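Local atomic coordinates of ubiquitin-conjugating enzyme E2, putative (Trypanosoma cruzi, PDB entry 4DS2), a protein that belongs to the ubiquitin-conjugating enzyme superfamily and probably carries activated ubiquitin on a cysteine for transfer to target proteins. Residues 112-117 against 121-126; 107-112 against 129-134. All coordinates share one frame; numbering follows the deposited sequence.

Interaction 1: residues 112-117 against 121-126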
loop_
_atom_site.group_PDB
_atom_site.type_symbol
_atom_site.label_atom_id
_atom_site.label_comp_id
_atom_site.label_asym_id
_atom_site.label_seq_id
_atom_site.Cartn_x
_atom_site.Cartn_y
_atom_site.Cartn_z
ATOM N N ASP A 112 -8.706 -11.670 0.237
ATOM C CA ASP A 112 -9.785 -12.167 -0.625
ATOM C C ASP A 112 -9.264 -12.603 -1.993
ATOM O O ASP A 112 -9.824 -13.526 -2.614
ATOM C CB ASP A 112 -10.885 -11.108 -0.813
ATOM C CG ASP A 112 -11.556 -10.707 0.491
ATOM O OD1 ASP A 112 -11.144 -11.169 1.569
ATOM O OD2 ASP A 112 -12.502 -9.910 0.436
ATOM N N PHE A 113 -8.169 -11.979 -2.424
ATOM C CA PHE A 113 -7.657 -12.099 -3.806
ATOM C C PHE A 113 -6.290 -12.799 -3.904
ATOM O O PHE A 113 -5.685 -12.879 -4.981
ATOM C CB PHE A 113 -7.561 -10.701 -4.423
ATOM C CG PHE A 113 -8.717 -9.836 -4.080
ATOM C CD1 PHE A 113 -9.981 -10.130 -4.549
ATOM C CD2 PHE A 113 -8.561 -8.732 -3.266
ATOM C CE1 PHE A 113 -11.070 -9.338 -4.209
ATOM C CE2 PHE A 113 -9.644 -7.926 -2.923
ATOM C CZ PHE A 113 -10.895 -8.232 -3.392
ATOM N N TRP A 114 -5.802 -13.311 -2.791
ATOM C CA TRP A 114 -4.447 -13.874 -2.763
ATOM C C TRP A 114 -4.447 -15.277 -3.275
ATOM O O TRP A 114 -5.330 -16.053 -2.956
ATOM C CB TRP A 114 -3.882 -13.812 -1.341
ATOM C CG TRP A 114 -2.486 -14.369 -1.234
ATOM C CD1 TRP A 114 -2.108 -15.551 -0.628
ATOM C CD2 TRP A 114 -1.256 -13.818 -1.796
ATOM N NE1 TRP A 114 -0.771 -15.747 -0.746
ATOM C CE2 TRP A 114 -0.196 -14.759 -1.451
ATOM C CE3 TRP A 114 -0.935 -12.679 -2.520
ATOM C CZ2 TRP A 114 1.120 -14.551 -1.810
ATOM C CZ3 TRP A 114 0.406 -12.478 -2.887
ATOM C CH2 TRP A 114 1.398 -13.395 -2.536
ATOM N N THR A 115 -3.483 -15.584 -4.122
ATOM C CA THR A 115 -3.094 -16.940 -4.471
ATOM C C THR A 115 -1.569 -16.971 -4.341
ATOM O O THR A 115 -0.915 -15.984 -4.644
ATOM C CB THR A 115 -3.487 -17.268 -5.921
ATOM O OG1 THR A 115 -2.873 -16.328 -6.825
ATOM C CG2 THR A 115 -5.024 -17.264 -6.098
ATOM N N PRO A 116 -0.990 -18.085 -3.868
ATOM C CA PRO A 116 0.469 -18.171 -3.529
ATOM C C PRO A 116 1.446 -17.977 -4.751
ATOM O O PRO A 116 2.627 -17.733 -4.607
ATOM C CB PRO A 116 0.599 -19.577 -2.931
ATOM C CG PRO A 116 -0.575 -20.346 -3.464
ATOM C CD PRO A 116 -1.694 -19.356 -3.633
ATOM N N ASP A 117 0.893 -18.168 -5.923
ATOM C CA ASP A 117 1.364 -17.813 -7.248
ATOM C C ASP A 117 1.923 -16.339 -7.366
ATOM O O ASP A 117 2.937 -16.062 -8.035
ATOM C CB ASP A 117 0.056 -18.056 -8.091
ATOM C CG ASP A 117 0.267 -18.034 -9.540
ATOM O OD1 ASP A 117 1.242 -17.419 -9.994
ATOM O OD2 ASP A 117 -0.555 -18.614 -10.257
ATOM N N SER A 121 5.323 -7.612 -5.047
ATOM C CA SER A 121 4.984 -6.515 -5.971
ATOM C C SER A 121 3.498 -6.339 -6.237
ATOM O O SER A 121 2.986 -5.220 -6.231
ATOM C CB SER A 121 5.627 -6.799 -7.319
ATOM O OG SER A 121 6.987 -7.111 -7.130
ATOM N N ASP A 122 2.829 -7.454 -6.545
ATOM C CA ASP A 122 1.384 -7.469 -6.887
ATOM C C ASP A 122 0.545 -7.020 -5.695
ATOM O O ASP A 122 -0.354 -6.219 -5.831
ATOM C CB ASP A 122 0.981 -8.860 -7.396
ATOM C CG ASP A 122 1.775 -9.283 -8.675
ATOM O OD1 ASP A 122 2.255 -8.393 -9.408
ATOM O OD2 ASP A 122 1.952 -10.499 -8.947
ATOM N N VAL A 123 0.917 -7.477 -4.509
ATOM C CA VAL A 123 0.283 -7.067 -3.270
ATOM C C VAL A 123 0.453 -5.571 -3.009
ATOM O O VAL A 123 -0.450 -4.891 -2.489
ATOM C CB VAL A 123 0.926 -7.804 -2.067
ATOM C CG1 VAL A 123 0.338 -7.287 -0.761
ATOM C CG2 VAL A 123 0.811 -9.321 -2.218
ATOM N N ILE A 124 1.636 -5.058 -3.330
ATOM C CA ILE A 124 1.943 -3.672 -3.022
ATOM C C ILE A 124 1.188 -2.776 -3.985
ATOM O O ILE A 124 0.637 -1.768 -3.571
ATOM C CB ILE A 124 3.465 -3.369 -3.037
ATOM C CG1 ILE A 124 4.212 -4.265 -2.020
ATOM C CG2 ILE A 124 3.715 -1.893 -2.696
ATOM C CD1 ILE A 124 5.707 -4.419 -2.289
ATOM N N LYS A 125 1.143 -3.163 -5.257
ATOM C CA LYS A 125 0.438 -2.369 -6.240
ATOM C C LYS A 125 -1.060 -2.399 -6.010
ATOM O O LYS A 125 -1.727 -1.410 -6.259
ATOM C CB LYS A 125 0.800 -2.800 -7.653
ATOM C CG LYS A 125 2.274 -2.518 -7.985
ATOM C CD LYS A 125 2.597 -2.715 -9.467
ATOM C CE LYS A 125 3.943 -3.392 -9.704
ATOM N NZ LYS A 125 3.737 -4.873 -9.773
ATOM N N LEU A 126 -1.589 -3.514 -5.523
ATOM C CA LEU A 126 -3.036 -3.634 -5.285
ATOM C C LEU A 126 -3.490 -2.671 -4.211
ATOM O O LEU A 126 -4.579 -2.104 -4.303
ATOM C CB LEU A 126 -3.450 -5.073 -4.899
ATOM C CG LEU A 126 -4.932 -5.208 -4.495
ATOM C CD1 LEU A 126 -5.425 -6.630 -4.616
ATOM C CD2 LEU A 126 -5.194 -4.685 -3.074
#

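Interaction 2: residues 107-112 against 129-134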
loop_
_atom_site.group_PDB
_atom_site.type_symbol
_atom_site.label_atom_id
_atom_site.label_comp_id
_atom_site.label_asym_id
_atom_site.label_seq_id
_atom_site.Cartn_x
_atom_site.Cartn_y
_atom_site.Cartn_z
ATOM N N ASP A 107 -7.340 -7.036 6.456
ATOM C CA ASP A 107 -6.630 -8.105 5.742
ATOM C C ASP A 107 -7.399 -8.510 4.514
ATOM O O ASP A 107 -6.830 -9.125 3.630
ATOM C CB ASP A 107 -6.441 -9.378 6.529
ATOM C CG ASP A 107 -6.597 -9.205 7.961
ATOM O OD1 ASP A 107 -6.198 -8.135 8.494
ATOM O OD2 ASP A 107 -7.105 -10.175 8.567
ATOM N N ARG A 108 -8.697 -8.225 4.487
ATOM C CA ARG A 108 -9.519 -8.660 3.384
ATOM C C ARG A 108 -9.095 -8.037 2.085
ATOM O O ARG A 108 -9.163 -8.689 1.032
ATOM C CB ARG A 108 -10.976 -8.394 3.653
ATOM C CG ARG A 108 -11.527 -9.351 4.670
ATOM C CD ARG A 108 -12.574 -8.658 5.486
ATOM N NE ARG A 108 -13.685 -9.517 5.822
ATOM C CZ ARG A 108 -14.686 -9.114 6.604
ATOM N NH1 ARG A 108 -15.695 -9.953 6.896
ATOM N NH2 ARG A 108 -14.686 -7.867 7.098
ATOM N N MET A 109 -8.638 -6.795 2.159
ATOM C CA MET A 109 -8.199 -6.091 0.977
ATOM C C MET A 109 -7.290 -6.948 0.153
ATOM O O MET A 109 -7.391 -6.969 -1.046
ATOM C CB MET A 109 -7.457 -4.838 1.372
ATOM C CG MET A 109 -7.070 -3.946 0.216
ATOM S SD MET A 109 -6.562 -2.322 0.835
ATOM C CE MET A 109 -5.578 -1.760 -0.547
ATOM N N VAL A 110 -6.367 -7.629 0.808
ATOM C CA VAL A 110 -5.380 -8.445 0.116
ATOM C C VAL A 110 -5.788 -9.911 0.088
ATOM O O VAL A 110 -5.533 -10.595 -0.889
ATOM C CB VAL A 110 -3.980 -8.309 0.786
ATOM C CG1 VAL A 110 -3.064 -9.466 0.369
ATOM C CG2 VAL A 110 -3.335 -6.975 0.451
ATOM N N ASN A 111 -6.407 -10.381 1.168
ATOM C CA ASN A 111 -6.599 -11.822 1.404
ATOM C C ASN A 111 -7.708 -12.454 0.608
ATOM O O ASN A 111 -7.648 -13.652 0.315
ATOM C CB ASN A 111 -6.849 -12.102 2.883
ATOM C CG ASN A 111 -5.622 -11.875 3.728
ATOM O OD1 ASN A 111 -4.508 -11.761 3.223
ATOM N ND2 ASN A 111 -5.819 -11.792 5.015
ATOM N N ASP A 112 -8.706 -11.670 0.237
ATOM C CA ASP A 112 -9.785 -12.167 -0.625
ATOM C C ASP A 112 -9.264 -12.603 -1.993
ATOM O O ASP A 112 -9.824 -13.526 -2.614
ATOM C CB ASP A 112 -10.885 -11.108 -0.813
ATOM C CG ASP A 112 -11.556 -10.707 0.491
ATOM O OD1 ASP A 112 -11.144 -11.169 1.569
ATOM O OD2 ASP A 112 -12.502 -9.910 0.436
ATOM N N ASP A 129 -3.063 1.264 -5.226
ATOM C CA ASP A 129 -4.137 1.592 -6.131
ATOM C C ASP A 129 -5.496 1.649 -5.422
ATOM O O ASP A 129 -6.343 2.522 -5.686
ATOM C CB ASP A 129 -4.194 0.554 -7.253
ATOM C CG ASP A 129 -5.478 0.645 -8.051
ATOM O OD1 ASP A 129 -5.741 1.728 -8.665
ATOM O OD2 ASP A 129 -6.227 -0.362 -8.049
ATOM N N ARG A 130 -5.723 0.682 -4.568
ATOM C CA ARG A 130 -6.990 0.596 -3.863
ATOM C C ARG A 130 -7.218 1.829 -3.006
ATOM O O ARG A 130 -8.283 2.409 -3.009
ATOM C CB ARG A 130 -7.026 -0.694 -3.033
ATOM C CG ARG A 130 -8.194 -0.831 -2.108
ATOM C CD ARG A 130 -9.502 -0.804 -2.830
ATOM N NE ARG A 130 -10.572 -0.976 -1.863
ATOM C CZ ARG A 130 -11.861 -0.761 -2.119
ATOM N NH1 ARG A 130 -12.251 -0.354 -3.325
ATOM N NH2 ARG A 130 -12.767 -0.960 -1.165
ATOM N N VAL A 131 -6.189 2.228 -2.271
ATOM C CA VAL A 131 -6.316 3.321 -1.312
ATOM C C VAL A 131 -6.230 4.722 -1.939
ATOM O O VAL A 131 -7.034 5.620 -1.620
ATOM C CB VAL A 131 -5.276 3.141 -0.221
ATOM C CG1 VAL A 131 -5.242 4.359 0.712
ATOM C CG2 VAL A 131 -5.616 1.855 0.536
ATOM N N PHE A 132 -5.276 4.901 -2.851
ATOM C CA PHE A 132 -5.057 6.199 -3.479
ATOM C C PHE A 132 -6.011 6.495 -4.647
ATOM O O PHE A 132 -6.278 7.672 -4.968
ATOM C CB PHE A 132 -3.603 6.273 -3.978
ATOM C CG PHE A 132 -2.569 6.395 -2.888
ATOM C CD1 PHE A 132 -2.866 6.990 -1.651
ATOM C CD2 PHE A 132 -1.270 5.976 -3.124
ATOM C CE1 PHE A 132 -1.909 7.132 -0.680
ATOM C CE2 PHE A 132 -0.298 6.130 -2.152
ATOM C CZ PHE A 132 -0.622 6.711 -0.930
ATOM N N SER A 133 -6.478 5.423 -5.303
ATOM C CA SER A 133 -7.195 5.530 -6.573
ATOM C C SER A 133 -8.571 4.898 -6.631
ATOM O O SER A 133 -9.436 5.458 -7.277
ATOM C CB SER A 133 -6.327 5.019 -7.703
ATOM O OG SER A 133 -5.433 6.051 -8.057
ATOM N N GLN A 134 -8.802 3.764 -5.974
ATOM C CA GLN A 134 -10.105 3.132 -6.084
ATOM C C GLN A 134 -10.881 3.219 -4.791
ATOM O O GLN A 134 -11.734 2.390 -4.526
ATOM C CB GLN A 134 -9.991 1.669 -6.520
ATOM C CG GLN A 134 -9.160 1.413 -7.784
ATOM C CD GLN A 134 -9.694 2.073 -9.076
ATOM O OE1 GLN A 134 -10.849 2.513 -9.150
ATOM N NE2 GLN A 134 -8.849 2.099 -10.120
#

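Interaction 1: residues 112-117 against 121-126
W114 and V123 mark the nearest approach of the backbones, their CA atoms 8.3 Å apart where the irregular segment 112-117 runs past the first turns of helix 120-132. The gap is bridged by two apolar pairs, each with one aromatic ring from the loop and one branched side chain from the helix. W114 sends its indole across with CG anti to the backbone N (chi1 -180°), which carries the six-membered ring to the helix although CB itself does not head that way. The CE3-CZ3 side of that ring reaches the CG2 methyl of V123 at a slant: CZ3 lies 3.3 Å and CE3 3.8 Å from CG2. The other end of the indole is tied elsewhere, NE1 donating to the carbonyl O of P82, while the ring also rests on P85; together these would limit its rotation. One face of the indole carries P116 N, 3.9 Å above the plane and offset toward the rim. One turn further along the helix, L126 meets F113, whose side chain lies at about a right angle to it, with CD1 of L126 4.0 Å from CD2 of F113. The phenyl ring is backed by its own neighbour, D112 CB sitting 3.7 Å above the centre of one face. V123 is buried, also touching P86 and V110, whereas F113 stands exposed at the border of the contact. The Trp-x-Pro sequence of W114 to P116, in the loop leading into this helix, is a recurrent feature of the ubiquitin-conjugating (UBC) fold.

Interaction 2: residues 107-112 against 129-134
The short helix after the presumed active-site cysteine of the UBC fold meets the C-terminal turn of helix 120-132 here, with M109 reaching over to R130 and V131. M109 is the only residue of 107-112 to touch the other segment. With chi1 near 180° (-174°) the side chain leaves the helix on the far side from its own N and runs straight on to the sulfur and terminal methyl. SD lies 3.7 Å from R130 CG, and CE is modelled 3.8 Å from CG2 of V131, though its exact position is doubtful. R130 offers M109 the aliphatic base of its side chain; its chain bends at chi2 (60°), and the guanidinium pairs instead with D141 through NH2 and with the carbonyl O of S137 through NH1. Apolar packing and charge pairing are thus divided between the two ends of one side chain. Beyond R130 in the chain the helix ends, D129 O accepting from both S133 N (2.9 Å) and Q134 N (2.8 Å). L126 and V127 of the preceding turn also pack on M109, so it spans two turns of helix 120-132, while F132 of the same helix meets Y71 of strand 70-76.

Overall arrangement
Interactions 1 and 2 have centres about 10 Å apart and share helix 120-132, the first using its start and the second its end. In chain order the segments run 107-112, 112-117, 121-126 and 129-134, so the 112-117/121-126 pair falls within the span bracketed by interaction 2. D112 belongs to both, and the two sites adjoin: V123 CG1 packs on V110 CG2 at 3.9 Å. One helix therefore receives both the short helix 108-111 and the loop that follows it, setting this connection against the body of the UBC fold. The family's catalytic cysteine is expected just ahead of helix 108-111, which places both contacts close to the probable active-site region.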